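Local structure of S-adenosyl-L-methionine-dependent 2-deoxy-scyllo-inosamine dehydrogenase (Bacillus circulans, 4M7S) at residues A[43-48]-A[55-60]. The protein catalyses the radical S-adenosyl-L-methionine-dependent two-electron oxidation of 2-deoxy-scyllo-inosamine to amino-dideoxy-scyllo-inosose in butirosin biosynthesis and binds two [4Fe-4S] clusters. Numbering follows the deposited sequence.
Sequences TLMEQL and GRISFH
I57 of the strand reaches the helix with a single methyl, CD1, which meets the ends of M45 and L48. Its CB points toward helix segment 43-48 but is still 5.5 Å from L48 CD1, the nearest atom of that segment. The shorter branch, CG2, turns off here and is still 6.3 Å from L48 CD1, so it adds nothing to the touch. The longer branch is the one that heads for the helix: CG1 stands opposite the backbone N (chi1 177°) and the chain then runs on extended (chi2 163°), carrying the tip straight out from the strand. CG1 itself remains 5.2 Å from L48 CD1. Only CD1 arrives, 3.8 Å from M45 CE and 4.1 Å from L48 CD1.

The helix offers these two methyls in different ways. M45 is a selenomethionine whose CB does not aim at the strand; its chain bends at both chi2 and chi3 (the latter 101°), so that CE, beyond the selenium, turns toward I57. L48 needs no such fold, since its CB already faces the strand and its CD1 leads. CE of M45 and CD1 of L48 lie 4.0 Å apart, so three methyls close a compact triangle, an apolar contact of methyl on methyl. All three residues are buried, yet the joint is small, with 82 Å² buried in total.

This is helix-on-sheet packing within a beta-alpha-beta crossover of the radical SAM domain, a partial TIM barrel: helix 38-50 connects strand 7-10 to its parallel neighbour 56-58. On the helix, L44 rests on V10 of strand 7-10, while M45 also packs against T78 and Y81 of helix 71-81. On the sheet, strand 56-58 is hydrogen-bonded between strands 7-10 and 86-91, and I57 touches P87.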
ATOM      1  N   THR A  43     -12.319   4.515  10.985  1.00 25.70           N
ATOM      2  CA  THR A  43     -11.560   4.025  12.138  1.00 24.43           C
ATOM      3  C   THR A  43     -10.066   3.939  11.824  1.00 21.66           C
ATOM      4  O   THR A  43      -9.249   4.138  12.707  1.00 24.32           O
ATOM      5  CB  THR A  43     -12.095   2.712  12.822  1.00 35.36           C
ATOM      6  OG1 THR A  43     -11.086   1.696  12.817  1.00 43.28           O
ATOM      7  CG2 THR A  43     -13.333   2.185  12.180  1.00 26.60           C
ATOM      8  N   LEU A  44      -9.708   3.671  10.571  1.00 21.38           N
ATOM      9  CA  LEU A  44      -8.292   3.709  10.194  1.00 20.04           C
ATOM     10  C   LEU A  44      -7.718   5.120  10.351  1.00 22.56           C
ATOM     11  O   LEU A  44      -6.597   5.295  10.842  1.00 22.30           O
ATOM     12  CB  LEU A  44      -8.082   3.232   8.756  1.00 14.89           C
ATOM     13  CG  LEU A  44      -6.616   3.280   8.299  1.00 23.88           C
ATOM     14  CD1 LEU A  44      -5.718   2.371   9.167  1.00 21.00           C
ATOM     15  CD2 LEU A  44      -6.482   2.905   6.836  1.00 20.62           C
HETATM   16  N   MSE A  45      -8.478   6.124   9.913  1.00 21.76           N
HETATM   17  CA  MSE A  45      -8.064   7.517  10.086  1.00 24.36           C
HETATM   18  C   MSE A  45      -7.851   7.848  11.569  1.00 21.53           C
HETATM   19  O   MSE A  45      -6.888   8.521  11.932  1.00 24.14           O
HETATM   20  CB  MSE A  45      -9.098   8.480   9.469  1.00 23.11           C
HETATM   21  CG  MSE A  45      -9.138   8.477   7.928  1.00 24.76           C
HETATM   22 SE   MSE A  45      -7.401   8.918   7.126  1.00 43.03          SE
HETATM   23  CE  MSE A  45      -6.840   7.114   6.682  1.00 24.24           C
ATOM     24  N   GLU A  46      -8.762   7.376  12.416  1.00 20.05           N
ATOM     25  CA  GLU A  46      -8.693   7.642  13.846  1.00 24.38           C
ATOM     26  C   GLU A  46      -7.467   6.998  14.462  1.00 24.73           C
ATOM     27  O   GLU A  46      -6.861   7.552  15.379  1.00 25.46           O
ATOM     28  CB  GLU A  46      -9.947   7.110  14.543  1.00 27.10           C
ATOM     29  CG  GLU A  46     -11.224   7.849  14.177  1.00 33.11           C
ATOM     30  CD  GLU A  46     -12.453   7.151  14.720  1.00 42.07           C
ATOM     31  OE1 GLU A  46     -12.356   5.938  15.032  1.00 43.72           O
ATOM     32  OE2 GLU A  46     -13.509   7.811  14.836  1.00 47.41           O
ATOM     33  N   GLN A  47      -7.125   5.808  13.981  1.00 22.78           N
ATOM     34  CA  GLN A  47      -5.969   5.092  14.509  1.00 24.16           C
ATOM     35  C   GLN A  47      -4.690   5.765  14.051  1.00 23.61           C
ATOM     36  O   GLN A  47      -3.763   5.954  14.843  1.00 22.92           O
ATOM     37  CB  GLN A  47      -5.984   3.625  14.068  1.00 22.49           C
ATOM     38  CG  GLN A  47      -7.184   2.856  14.604  1.00 24.20           C
ATOM     39  CD  GLN A  47      -7.236   1.444  14.067  1.00 27.60           C
ATOM     40  OE1 GLN A  47      -6.253   0.944  13.502  1.00 23.93           O
ATOM     41  NE2 GLN A  47      -8.384   0.795  14.224  1.00 30.48           N
ATOM     42  N   LEU A  48      -4.651   6.136  12.773  1.00 18.96           N
ATOM     43  CA  LEU A  48      -3.476   6.797  12.218  1.00 22.00           C
ATOM     44  C   LEU A  48      -3.328   8.167  12.858  1.00 23.39           C
ATOM     45  O   LEU A  48      -2.213   8.646  13.104  1.00 21.13           O
ATOM     46  CB  LEU A  48      -3.556   6.890  10.684  1.00 18.62           C
ATOM     47  CG  LEU A  48      -3.382   5.594   9.887  1.00 16.69           C
ATOM     48  CD1 LEU A  48      -3.437   5.873   8.366  1.00 16.20           C
ATOM     49  CD2 LEU A  48      -2.059   4.893  10.259  1.00 18.33           C
ATOM     50  N   GLY A  55       3.954   9.673   7.722  1.00 25.69           N
ATOM     51  CA  GLY A  55       4.622   9.026   6.608  1.00 22.37           C
ATOM     52  C   GLY A  55       3.784   9.145   5.350  1.00 26.21           C
ATOM     53  O   GLY A  55       2.941  10.042   5.238  1.00 27.71           O
ATOM     54  N   ARG A  56       3.999   8.243   4.400  1.00 25.05           N
ATOM     55  CA  ARG A  56       3.211   8.262   3.168  1.00 25.24           C
ATOM     56  C   ARG A  56       1.963   7.404   3.298  1.00 24.85           C
ATOM     57  O   ARG A  56       1.976   6.359   3.955  1.00 25.66           O
ATOM     58  CB  ARG A  56       4.031   7.750   1.988  1.00 27.88           C
ATOM     59  CG  ARG A  56       5.498   8.027   2.059  1.00 37.24           C
ATOM     60  CD  ARG A  56       5.909   9.062   1.049  1.00 44.54           C
ATOM     61  NE  ARG A  56       7.344   9.007   0.793  1.00 52.94           N
ATOM     62  CZ  ARG A  56       8.273   9.476   1.622  1.00 59.52           C
ATOM     63  NH1 ARG A  56       7.925  10.042   2.772  1.00 61.05           N
ATOM     64  NH2 ARG A  56       9.554   9.374   1.300  1.00 63.65           N
ATOM     65  N   ILE A  57       0.883   7.845   2.665  1.00 22.71           N
ATOM     66  CA  ILE A  57      -0.319   7.030   2.568  1.00 23.70           C
ATOM     67  C   ILE A  57      -0.744   6.908   1.101  1.00 21.16           C
ATOM     68  O   ILE A  57      -0.879   7.915   0.401  1.00 21.79           O
ATOM     69  CB  ILE A  57      -1.475   7.573   3.469  1.00 24.45           C
ATOM     70  CG1 ILE A  57      -2.753   6.750   3.286  1.00 22.49           C
ATOM     71  CG2 ILE A  57      -1.745   9.060   3.196  1.00 22.01           C
ATOM     72  CD1 ILE A  57      -3.768   6.947   4.414  1.00 26.50           C
ATOM     73  N   SER A  58      -0.905   5.675   0.623  1.00 24.08           N
ATOM     74  CA  SER A  58      -1.457   5.439  -0.717  1.00 29.43           C
ATOM     75  C   SER A  58      -2.797   4.688  -0.666  1.00 31.41           C
ATOM     76  O   SER A  58      -3.138   4.085   0.358  1.00 31.45           O
ATOM     77  CB  SER A  58      -0.452   4.735  -1.634  1.00 35.84           C
ATOM     78  OG  SER A  58       0.277   3.742  -0.957  1.00 38.03           O
ATOM     79  N   PHE A  59      -3.548   4.735  -1.770  1.00 26.50           N
ATOM     80  CA  PHE A  59      -4.943   4.284  -1.788  1.00 27.49           C
ATOM     81  C   PHE A  59      -5.214   3.151  -2.770  1.00 33.00           C
ATOM     82  O   PHE A  59      -6.348   2.986  -3.256  1.00 33.02           O
ATOM     83  CB  PHE A  59      -5.853   5.462  -2.122  1.00 25.25           C
ATOM     84  CG  PHE A  59      -5.665   6.628  -1.210  1.00 25.32           C
ATOM     85  CD1 PHE A  59      -6.392   6.726  -0.028  1.00 26.77           C
ATOM     86  CD2 PHE A  59      -4.741   7.617  -1.512  1.00 26.03           C
ATOM     87  CE1 PHE A  59      -6.221   7.799   0.823  1.00 24.44           C
ATOM     88  CE2 PHE A  59      -4.549   8.695  -0.650  1.00 25.48           C
ATOM     89  CZ  PHE A  59      -5.297   8.787   0.513  1.00 24.33           C
ATOM     90  N   HIS A  60      -4.174   2.342  -3.028  0.52 30.37           N
ATOM     91  CA  HIS A  60      -4.128   1.327  -4.109  0.52 31.39           C
ATOM     92  C   HIS A  60      -3.449   0.020  -3.652  0.52 33.36           C
ATOM     93  O   HIS A  60      -2.254   0.030  -3.347  0.52 38.82           O
ATOM     94  CB  HIS A  60      -3.316   1.914  -5.277  0.52 29.29           C
ATOM     95  CG  HIS A  60      -3.179   1.015  -6.474  0.52 30.68           C
ATOM     96  ND1 HIS A  60      -3.378   1.467  -7.761  0.52 31.14           N
ATOM     97  CD2 HIS A  60      -2.822  -0.288  -6.588  0.52 31.95           C
ATOM     98  CE1 HIS A  60      -3.177   0.477  -8.614  0.52 32.39           C
ATOM     99  NE2 HIS A  60      -2.839  -0.599  -7.929  0.52 35.46           N
TER